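Side-chain contacts in phenylalanine hydroxylase (Colwellia psychrerythraea, PDB 2V27), which probably catalyses the iron-dependent hydroxylation of L-phenylalanine to L-tyrosine with tetrahydrobiopterin and O2: residues B[30-35]-B[119-124]; B[136-141]-B[235-240]; B[155-160]-B[250-255]. All coordinates share one frame; numbering follows the deposited sequence. Where two conformers were deposited one is given.

Contact 1 (B[30-35]-B[119-124]); sequences ELFTRQ and DIFHEI. With FE (Fe (III) ion), chain E.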
loop_
_atom_site.group_PDB
_atom_site.type_symbol
_atom_site.label_atom_id
_atom_site.label_comp_id
_atom_site.label_asym_id
_atom_site.label_seq_id
_atom_site.Cartn_x
_atom_site.Cartn_y
_atom_site.Cartn_z
ATOM N N GLU B 30 20.786 -9.737 14.260
ATOM C CA GLU B 30 19.400 -10.218 14.183
ATOM C C GLU B 30 18.886 -10.143 12.755
ATOM O O GLU B 30 18.311 -11.124 12.238
ATOM C CB GLU B 30 18.496 -9.446 15.144
ATOM C CG GLU B 30 18.693 -9.915 16.583
ATOM C CD GLU B 30 17.752 -9.259 17.570
ATOM O OE1 GLU B 30 16.603 -8.893 17.177
ATOM O OE2 GLU B 30 18.169 -9.116 18.748
ATOM N N LEU B 31 19.149 -9.013 12.094
ATOM C CA LEU B 31 18.810 -8.848 10.656
ATOM C C LEU B 31 19.481 -9.878 9.746
ATOM O O LEU B 31 18.833 -10.494 8.868
ATOM C CB LEU B 31 19.173 -7.466 10.170
ATOM C CG LEU B 31 18.418 -6.308 10.788
ATOM C CD1 LEU B 31 18.962 -4.934 10.378
ATOM C CD2 LEU B 31 16.904 -6.398 10.516
ATOM N N PHE B 32 20.760 -10.154 9.993
ATOM C CA PHE B 32 21.551 -11.077 9.182
ATOM C C PHE B 32 21.048 -12.490 9.408
ATOM O O PHE B 32 20.748 -13.231 8.447
ATOM C CB PHE B 32 23.033 -10.974 9.609
ATOM C CG PHE B 32 23.995 -11.511 8.598
ATOM C CD1 PHE B 32 24.652 -10.631 7.750
ATOM C CD2 PHE B 32 24.260 -12.880 8.471
ATOM C CE1 PHE B 32 25.552 -11.062 6.826
ATOM C CE2 PHE B 32 25.163 -13.341 7.505
ATOM C CZ PHE B 32 25.823 -12.403 6.680
ATOM N N THR B 33 20.959 -12.898 10.672
ATOM C CA THR B 33 20.562 -14.287 10.950
ATOM C C THR B 33 19.175 -14.616 10.387
ATOM O O THR B 33 18.985 -15.689 9.803
ATOM C CB THR B 33 20.582 -14.635 12.468
ATOM O OG1 THR B 33 19.947 -13.594 13.220
ATOM C CG2 THR B 33 21.978 -14.841 12.937
ATOM N N ARG B 34 18.218 -13.701 10.581
ATOM C CA ARG B 34 16.856 -13.899 10.061
ATOM C C ARG B 34 16.851 -13.957 8.525
ATOM O O ARG B 34 16.131 -14.755 7.946
ATOM C CB ARG B 34 15.847 -12.891 10.596
ATOM C CG ARG B 34 15.848 -11.565 9.920
ATOM C CD ARG B 34 14.905 -10.600 10.628
ATOM N NE ARG B 34 14.751 -9.405 9.822
ATOM C CZ ARG B 34 13.957 -8.392 10.096
ATOM N NH1 ARG B 34 13.212 -8.384 11.219
ATOM N NH2 ARG B 34 13.917 -7.381 9.233
ATOM N N GLN B 35 17.664 -13.136 7.872
ATOM C CA GLN B 35 17.626 -13.090 6.415
ATOM C C GLN B 35 18.332 -14.257 5.785
ATOM O O GLN B 35 17.876 -14.773 4.772
ATOM C CB GLN B 35 18.196 -11.771 5.882
ATOM C CG GLN B 35 17.699 -11.474 4.452
ATOM C CD GLN B 35 16.182 -11.191 4.355
ATOM O OE1 GLN B 35 15.511 -11.495 3.306
ATOM N NE2 GLN B 35 15.635 -10.616 5.406
ATOM N N ASP B 119 19.067 1.574 4.797
ATOM C CA ASP B 119 20.100 1.624 5.830
ATOM C C ASP B 119 21.301 0.763 5.447
ATOM O O ASP B 119 21.347 0.156 4.364
ATOM C CB ASP B 119 19.543 1.320 7.250
ATOM C CG ASP B 119 19.270 -0.146 7.489
ATOM O OD1 ASP B 119 19.028 -0.479 8.687
ATOM O OD2 ASP B 119 19.368 -0.995 6.541
ATOM N N ILE B 120 22.286 0.674 6.346
ATOM C CA ILE B 120 23.524 -0.010 6.019
ATOM C C ILE B 120 23.287 -1.505 5.789
ATOM O O ILE B 120 23.983 -2.125 4.962
ATOM C CB ILE B 120 24.610 0.276 7.079
ATOM C CG1 ILE B 120 25.964 -0.184 6.567
ATOM C CG2 ILE B 120 24.330 -0.380 8.426
ATOM C CD1 ILE B 120 27.153 0.446 7.424
ATOM N N PHE B 121 22.303 -2.087 6.508
ATOM C CA PHE B 121 21.964 -3.481 6.251
ATOM C C PHE B 121 21.355 -3.693 4.836
ATOM O O PHE B 121 21.772 -4.613 4.105
ATOM C CB PHE B 121 21.048 -4.047 7.352
ATOM C CG PHE B 121 20.742 -5.504 7.131
ATOM C CD1 PHE B 121 21.687 -6.469 7.484
ATOM C CD2 PHE B 121 19.552 -5.928 6.477
ATOM C CE1 PHE B 121 21.450 -7.865 7.229
ATOM C CE2 PHE B 121 19.308 -7.298 6.221
ATOM C CZ PHE B 121 20.233 -8.270 6.585
ATOM N N HIS B 122 20.369 -2.889 4.482
ATOM C CA HIS B 122 19.827 -2.960 3.112
ATOM C C HIS B 122 20.949 -2.914 2.054
ATOM O O HIS B 122 21.011 -3.731 1.148
ATOM C CB HIS B 122 18.809 -1.859 2.855
ATOM C CG HIS B 122 18.437 -1.757 1.406
ATOM N ND1 HIS B 122 17.800 -2.796 0.747
ATOM C CD2 HIS B 122 18.712 -0.825 0.466
ATOM C CE1 HIS B 122 17.615 -2.452 -0.521
ATOM N NE2 HIS B 122 18.163 -1.259 -0.719
ATOM N N GLU B 123 21.877 -1.965 2.183
ATOM C CA GLU B 123 22.873 -1.781 1.118
ATOM C C GLU B 123 23.899 -2.893 1.134
ATOM O O GLU B 123 24.200 -3.420 0.053
ATOM C CB GLU B 123 23.609 -0.413 1.255
ATOM C CG GLU B 123 22.693 0.819 1.396
ATOM C CD GLU B 123 21.906 1.163 0.151
ATOM O OE1 GLU B 123 21.838 0.341 -0.817
ATOM O OE2 GLU B 123 21.342 2.294 0.139
ATOM N N ILE B 124 24.454 -3.223 2.315
ATOM C CA ILE B 124 25.540 -4.197 2.330
ATOM C C ILE B 124 25.012 -5.633 2.137
ATOM O O ILE B 124 25.580 -6.391 1.356
ATOM C CB ILE B 124 26.430 -4.037 3.613
ATOM C CG1 ILE B 124 27.160 -2.681 3.560
ATOM C CG2 ILE B 124 27.437 -5.172 3.739
ATOM C CD1 ILE B 124 28.148 -2.477 4.709
HETATM FE FE FE E . 18.318 -0.582 -2.624
HETATM O O HOH W 1 19.776 0.903 -2.389
HETATM O O HOH W 2 17.046 1.182 -2.022
#
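F121 of helix 120-131 reaches across to L31, F32 and Q35 of helix 22-38. The two helical segments run at 44° to each other. Two residues before F121, D119 sits at the N-cap of its helix. Its OD2 takes the backbone N-H of H122 at 3.0 Å, in a nearly straight bond of 175°. The other oxygen, OD1, makes a salt bridge with R107, so both carboxylate oxygens have partners.

F121 carries the contact. Its CG is anti to the backbone N (chi1 -177°), which sends the ring out to helix 22-38. CB of L31 stands over the centre of one face, 3.6 Å from the ring centroid, in a CH-pi contact. CD1 of the same leucine reaches the root of the ring, 3.7 Å from F121 CG. At the far end, F121 CZ lies 3.5 Å from L31 O, already bonded to Q35 N in its own helix. F121 CE1 lies 3.7 Å from the backbone N of F32, which approaches the ring obliquely. Q35 CB meets the ring at its edge, 4.1 Å from F121 CZ. F125 stacks on the F121 ring, and W28 meets it edge-to-face.

H122 leaves the helix in a different direction, to the iron. Its NE2 binds the metal at 2.0 Å, and its ND1 is hydrogen-bonded to S186. H127 and E167 complete the protein ligands, the two histidines and one carboxylate of this family's facial triad. In the second shell, E123 OE1 accepts a hydrogen bond of 2.7 Å from water 1, itself an iron ligand. No hydrogen bond crosses between the segments, so their contact rests on the fit around the F121 ring, while polar bonds fix the cap and the iron ligand.

Contact 2 (B[136-141]-B[235-240]); sequences FANYTE and EIRKFE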
loop_
_atom_site.group_PDB
_atom_site.type_symbol
_atom_site.label_atom_id
_atom_site.label_comp_id
_atom_site.label_asym_id
_atom_site.label_seq_id
_atom_site.Cartn_x
_atom_site.Cartn_y
_atom_site.Cartn_z
ATOM N N PHE B 136 26.320 -7.805 -12.973
ATOM C CA PHE B 136 25.476 -6.910 -12.166
ATOM C C PHE B 136 26.221 -5.570 -11.951
ATOM O O PHE B 136 25.649 -4.486 -12.076
ATOM C CB PHE B 136 25.145 -7.598 -10.847
ATOM C CG PHE B 136 24.249 -6.766 -9.904
ATOM C CD1 PHE B 136 22.866 -6.978 -9.878
ATOM C CD2 PHE B 136 24.795 -5.743 -9.065
ATOM C CE1 PHE B 136 22.042 -6.243 -8.969
ATOM C CE2 PHE B 136 23.987 -5.041 -8.165
ATOM C CZ PHE B 136 22.604 -5.267 -8.139
ATOM N N ALA B 137 27.507 -5.644 -11.566
ATOM C CA ALA B 137 28.353 -4.440 -11.395
ATOM C C ALA B 137 28.427 -3.575 -12.672
ATOM O O ALA B 137 28.250 -2.344 -12.624
ATOM C CB ALA B 137 29.780 -4.853 -10.915
ATOM N N ASN B 138 28.683 -4.216 -13.811
ATOM C CA ASN B 138 28.827 -3.451 -15.067
ATOM C C ASN B 138 27.497 -2.796 -15.423
ATOM O O ASN B 138 27.474 -1.688 -15.930
ATOM C CB ASN B 138 29.354 -4.288 -16.233
ATOM C CG ASN B 138 30.775 -4.766 -16.027
ATOM O OD1 ASN B 138 31.552 -4.193 -15.238
ATOM N ND2 ASN B 138 31.104 -5.852 -16.713
ATOM N N TYR B 139 26.385 -3.475 -15.185
ATOM C CA TYR B 139 25.063 -2.907 -15.455
ATOM C C TYR B 139 24.830 -1.675 -14.551
ATOM O O TYR B 139 24.341 -0.637 -15.024
ATOM C CB TYR B 139 23.991 -3.997 -15.264
ATOM C CG TYR B 139 22.578 -3.453 -15.214
ATOM C CD1 TYR B 139 21.920 -3.096 -16.395
ATOM C CD2 TYR B 139 21.917 -3.286 -13.989
ATOM C CE1 TYR B 139 20.647 -2.589 -16.382
ATOM C CE2 TYR B 139 20.627 -2.767 -13.941
ATOM C CZ TYR B 139 19.998 -2.401 -15.120
ATOM O OH TYR B 139 18.669 -1.964 -15.045
ATOM N N THR B 140 25.195 -1.774 -13.279
ATOM C CA THR B 140 25.038 -0.675 -12.359
ATOM C C THR B 140 25.874 0.535 -12.782
ATOM O O THR B 140 25.421 1.700 -12.701
ATOM C CB THR B 140 25.327 -1.149 -10.926
ATOM O OG1 THR B 140 24.527 -2.308 -10.631
ATOM C CG2 THR B 140 25.051 -0.081 -9.899
ATOM N N GLU B 141 27.109 0.280 -13.185
ATOM C CA GLU B 141 27.924 1.373 -13.721
ATOM C C GLU B 141 27.262 2.021 -14.974
ATOM O O GLU B 141 27.237 3.263 -15.086
ATOM C CB GLU B 141 29.305 0.818 -14.077
ATOM C CG GLU B 141 30.275 1.879 -14.654
ATOM C CD GLU B 141 31.563 1.262 -15.161
ATOM O OE1 GLU B 141 31.755 0.047 -15.031
ATOM O OE2 GLU B 141 32.427 2.035 -15.655
ATOM N N GLU B 235 22.552 -7.378 -21.827
ATOM C CA GLU B 235 21.819 -6.749 -22.964
ATOM C C GLU B 235 21.505 -5.260 -22.770
ATOM O O GLU B 235 21.642 -4.432 -23.702
ATOM C CB GLU B 235 20.537 -7.515 -23.322
ATOM C CG GLU B 235 19.806 -6.927 -24.548
ATOM C CD GLU B 235 18.356 -7.412 -24.703
ATOM O OE1 GLU B 235 17.961 -8.337 -23.960
ATOM O OE2 GLU B 235 17.607 -6.854 -25.558
ATOM N N ILE B 236 21.099 -4.894 -21.557
ATOM C CA ILE B 236 20.830 -3.483 -21.248
ATOM C C ILE B 236 22.142 -2.678 -21.085
ATOM O O ILE B 236 22.269 -1.537 -21.521
ATOM C CB ILE B 236 19.958 -3.350 -19.946
ATOM C CG1 ILE B 236 18.757 -4.326 -19.931
ATOM C CG2 ILE B 236 19.487 -1.921 -19.755
ATOM C CD1 ILE B 236 17.991 -4.504 -21.274
ATOM N N ARG B 237 23.124 -3.291 -20.454
ATOM C CA ARG B 237 24.401 -2.630 -20.217
ATOM C C ARG B 237 25.031 -2.253 -21.551
ATOM O O ARG B 237 25.683 -1.211 -21.650
ATOM C CB ARG B 237 25.326 -3.544 -19.412
ATOM C CG ARG B 237 26.773 -3.050 -19.234
ATOM C CD ARG B 237 27.650 -4.277 -19.180
ATOM N NE ARG B 237 28.265 -4.598 -20.448
ATOM C CZ ARG B 237 28.701 -5.801 -20.821
ATOM N NH1 ARG B 237 28.574 -6.874 -20.047
ATOM N NH2 ARG B 237 29.248 -5.935 -22.017
ATOM N N LYS B 238 24.813 -3.082 -22.569
ATOM C CA LYS B 238 25.474 -2.864 -23.852
ATOM C C LYS B 238 24.909 -1.709 -24.675
ATOM O O LYS B 238 25.589 -1.244 -25.612
ATOM C CB LYS B 238 25.548 -4.163 -24.647
ATOM C CG LYS B 238 26.623 -5.110 -24.090
ATOM C CD LYS B 238 26.654 -6.415 -24.886
ATOM C CE LYS B 238 27.407 -7.535 -24.184
ATOM N NZ LYS B 238 26.851 -8.836 -24.633
ATOM N N PHE B 239 23.690 -1.248 -24.363
ATOM C CA PHE B 239 23.088 -0.144 -25.122
ATOM C C PHE B 239 23.932 1.108 -24.961
ATOM O O PHE B 239 24.561 1.321 -23.920
ATOM C CB PHE B 239 21.672 0.182 -24.647
ATOM C CG PHE B 239 20.621 -0.830 -25.052
ATOM C CD1 PHE B 239 19.660 -1.253 -24.131
ATOM C CD2 PHE B 239 20.554 -1.322 -26.355
ATOM C CE1 PHE B 239 18.676 -2.169 -24.477
ATOM C CE2 PHE B 239 19.556 -2.244 -26.713
ATOM C CZ PHE B 239 18.613 -2.662 -25.763
ATOM N N GLU B 240 23.982 1.929 -26.002
ATOM C CA GLU B 240 24.487 3.277 -25.816
ATOM C C GLU B 240 23.412 4.094 -25.072
ATOM O O GLU B 240 22.212 3.743 -25.096
ATOM C CB GLU B 240 24.824 3.931 -27.167
ATOM C CG GLU B 240 25.740 3.090 -28.107
ATOM C CD GLU B 240 27.018 2.622 -27.434
ATOM O OE1 GLU B 240 27.768 3.489 -26.928
#
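Helix 134-147 and the short helix 233-237 pack closely here, with Y139 and N138 facing I236 and R237. The CA atoms of Y139 and R237 are only 4.8 Å apart. The Y139 side chain lies alongside I236, pointing the same way. The methyl CG2 of I236 comes in the plane of the tyrosine ring, at its edge, 3.6 Å from Y139 CE1. The contact belongs to the largely helical fold of the biopterin-dependent hydroxylases. Y139 links it to helix 152-167, where its OH is hydrogen-bonded to T165, close in sequence to the iron ligand E167.

R237 uses its aliphatic part. CG is anti to the backbone N (chi1 173°), and the bends farther out lay the chain along N138. R237 CD is 3.4 Å from N138 CB, and R237 CG is 3.6 Å from N138 O. An alanine here would remove these methylenes and is likely to leave the flank of N138 uncovered and a gap between the two helices. Behind the interface, F136 O receives both the N and the OG1 of T140, from opposite faces of its carbonyl plane. T140 OG1 donates to F136 O at 2.8 Å.

Contact 3 (B[155-160]-B[250-255]); sequences RVFLAR and QAEALG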
loop_
_atom_site.group_PDB
_atom_site.type_symbol
_atom_site.label_atom_id
_atom_site.label_comp_id
_atom_site.label_asym_id
_atom_site.label_seq_id
_atom_site.Cartn_x
_atom_site.Cartn_y
_atom_site.Cartn_z
ATOM N N ARG B 155 15.158 10.935 -16.056
ATOM C CA ARG B 155 15.616 10.349 -14.773
ATOM C C ARG B 155 14.458 9.564 -14.096
ATOM O O ARG B 155 14.744 8.517 -13.468
ATOM C CB ARG B 155 16.307 11.417 -13.878
ATOM C CG ARG B 155 17.715 11.795 -14.438
ATOM C CD ARG B 155 18.440 12.891 -13.642
ATOM N NE ARG B 155 19.866 13.032 -13.990
ATOM C CZ ARG B 155 20.653 14.000 -13.505
ATOM N NH1 ARG B 155 20.160 14.885 -12.606
ATOM N NH2 ARG B 155 21.932 14.063 -13.877
ATOM N N VAL B 156 13.196 10.010 -14.243
ATOM C CA VAL B 156 11.996 9.292 -13.696
ATOM C C VAL B 156 11.930 7.891 -14.347
ATOM O O VAL B 156 11.749 6.871 -13.647
ATOM C CB VAL B 156 10.630 10.076 -13.892
ATOM C CG1 VAL B 156 9.400 9.232 -13.501
ATOM C CG2 VAL B 156 10.629 11.409 -13.107
ATOM N N PHE B 157 12.147 7.830 -15.659
ATOM C CA PHE B 157 12.130 6.554 -16.384
ATOM C C PHE B 157 13.288 5.680 -15.971
ATOM O O PHE B 157 13.120 4.483 -15.836
ATOM C CB PHE B 157 12.148 6.812 -17.903
ATOM C CG PHE B 157 10.785 7.179 -18.460
ATOM C CD1 PHE B 157 9.952 6.171 -18.961
ATOM C CD2 PHE B 157 10.322 8.508 -18.438
ATOM C CE1 PHE B 157 8.643 6.476 -19.455
ATOM C CE2 PHE B 157 9.030 8.821 -18.913
ATOM C CZ PHE B 157 8.214 7.808 -19.435
ATOM N N LEU B 158 14.462 6.293 -15.777
ATOM C CA LEU B 158 15.623 5.540 -15.338
ATOM C C LEU B 158 15.363 4.954 -13.933
ATOM O O LEU B 158 15.605 3.779 -13.718
ATOM C CB LEU B 158 16.860 6.487 -15.340
ATOM C CG LEU B 158 17.318 6.892 -16.744
ATOM C CD1 LEU B 158 18.551 7.841 -16.645
ATOM C CD2 LEU B 158 17.632 5.625 -17.517
ATOM N N ALA B 159 14.884 5.763 -12.997
ATOM C CA ALA B 159 14.545 5.245 -11.655
ATOM C C ALA B 159 13.557 4.040 -11.683
ATOM O O ALA B 159 13.665 3.142 -10.849
ATOM C CB ALA B 159 13.998 6.383 -10.748
ATOM N N ARG B 160 12.654 4.039 -12.657
ATOM C CA ARG B 160 11.651 3.002 -12.827
ATOM C C ARG B 160 12.372 1.719 -13.271
ATOM O O ARG B 160 12.142 0.598 -12.735
ATOM C CB ARG B 160 10.568 3.456 -13.846
ATOM C CG ARG B 160 9.529 2.417 -14.202
ATOM C CD ARG B 160 8.491 3.041 -15.165
ATOM N NE ARG B 160 7.711 4.105 -14.529
ATOM C CZ ARG B 160 7.579 5.322 -15.031
ATOM N NH1 ARG B 160 8.135 5.634 -16.218
ATOM N NH2 ARG B 160 6.894 6.226 -14.329
ATOM N N GLN B 250 10.106 6.229 -26.923
ATOM C CA GLN B 250 9.084 5.283 -27.408
ATOM C C GLN B 250 8.022 5.030 -26.310
ATOM O O GLN B 250 6.826 5.007 -26.565
ATOM C CB GLN B 250 9.754 3.987 -27.783
ATOM C CG GLN B 250 8.786 3.050 -28.391
ATOM C CD GLN B 250 9.396 1.730 -28.698
ATOM O OE1 GLN B 250 10.563 1.451 -28.341
ATOM N NE2 GLN B 250 8.668 0.918 -29.437
ATOM N N ALA B 251 8.490 4.785 -25.087
ATOM C CA ALA B 251 7.576 4.686 -23.953
ATOM C C ALA B 251 6.628 5.884 -23.799
ATOM O O ALA B 251 5.441 5.682 -23.565
ATOM C CB ALA B 251 8.401 4.484 -22.678
ATOM N N GLU B 252 7.147 7.119 -23.910
ATOM C CA GLU B 252 6.366 8.285 -23.832
ATOM C C GLU B 252 5.355 8.402 -24.985
ATOM O O GLU B 252 4.193 8.757 -24.748
ATOM C CB GLU B 252 7.264 9.505 -23.752
ATOM C CG GLU B 252 7.766 9.750 -22.351
ATOM C CD GLU B 252 8.536 11.046 -22.200
ATOM O OE1 GLU B 252 8.282 11.817 -21.226
ATOM O OE2 GLU B 252 9.394 11.276 -23.072
ATOM N N ALA B 253 5.779 8.050 -26.203
ATOM C CA ALA B 253 4.845 8.036 -27.341
ATOM C C ALA B 253 3.644 7.085 -27.083
ATOM O O ALA B 253 2.520 7.366 -27.490
ATOM C CB ALA B 253 5.573 7.603 -28.597
ATOM N N LEU B 254 3.905 5.934 -26.449
ATOM C CA LEU B 254 2.848 4.977 -26.137
ATOM C C LEU B 254 2.050 5.336 -24.901
ATOM O O LEU B 254 0.893 4.922 -24.767
ATOM C CB LEU B 254 3.484 3.596 -25.947
ATOM C CG LEU B 254 4.011 2.958 -27.250
ATOM C CD1 LEU B 254 4.926 1.812 -26.920
ATOM C CD2 LEU B 254 2.842 2.479 -28.155
ATOM N N GLY B 255 2.670 6.128 -24.036
ATOM C CA GLY B 255 2.129 6.484 -22.711
ATOM C C GLY B 255 2.329 5.337 -21.712
ATOM O O GLY B 255 2.603 4.194 -22.078
#
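The backbones stay well apart, with 9.0 Å between the CA atoms of F157 and A251, the nearest pair, and the F157 side chain spans the distance. Its CG is anti to the carbonyl carbon (chi1 -80°), and the ring points to helix 241-254. One corner of its outer end, CE1, lies 3.8 Å from A251 CB. The tip atom CZ is 3.5 Å from E252 CG. Both partners come at the ring obliquely.

The E252 chain is extended beyond CG and passes across the end of the phenylalanine. Its carboxylate plane is turned 72° from the ring, and E252 OE1 is 3.9 Å from F157 CE2. The glutamate therefore contributes mainly its methylene to this packing. No hydrogen bond joins the two segments.

R160, one turn after F157, folds back over one face of the ring. Its NH1 stands 3.3 Å above the ring plane of F157, offset toward the rim, and is hydrogen-bonded to L211 O. G255, with positive phi, ends the second helix, and its O accepts from R212.

The contact lies away from the iron site. Helix 152-167 meets helix 241-254 here and also through F157 on V248 and L158 on I244. Helix 207-211 packs on helix 241-254, with L208 and L211 touching A251. From the same stretch of helix 152-167, R155 and A159 touch helix 88-96.

From the N terminus, contact 1 comes first. It closes a loop of 83 residues, bringing helix 22-38 against the start of helix 120-131, which carries iron ligand H122. That loop is complete before contact 2 opens on the next helix, 134-147. Contact 3 opens on the helix after that, 152-167. Contact 2 then closes at helix 233-237 and contact 3 at helix 241-254, so these two loops cross. Their centres lie 18 Å apart. Contact 1 is on the other side of the chain's centre from both. Together, contacts 2 and 3 tie two consecutive helices of the middle of the chain to two consecutive helices near its end.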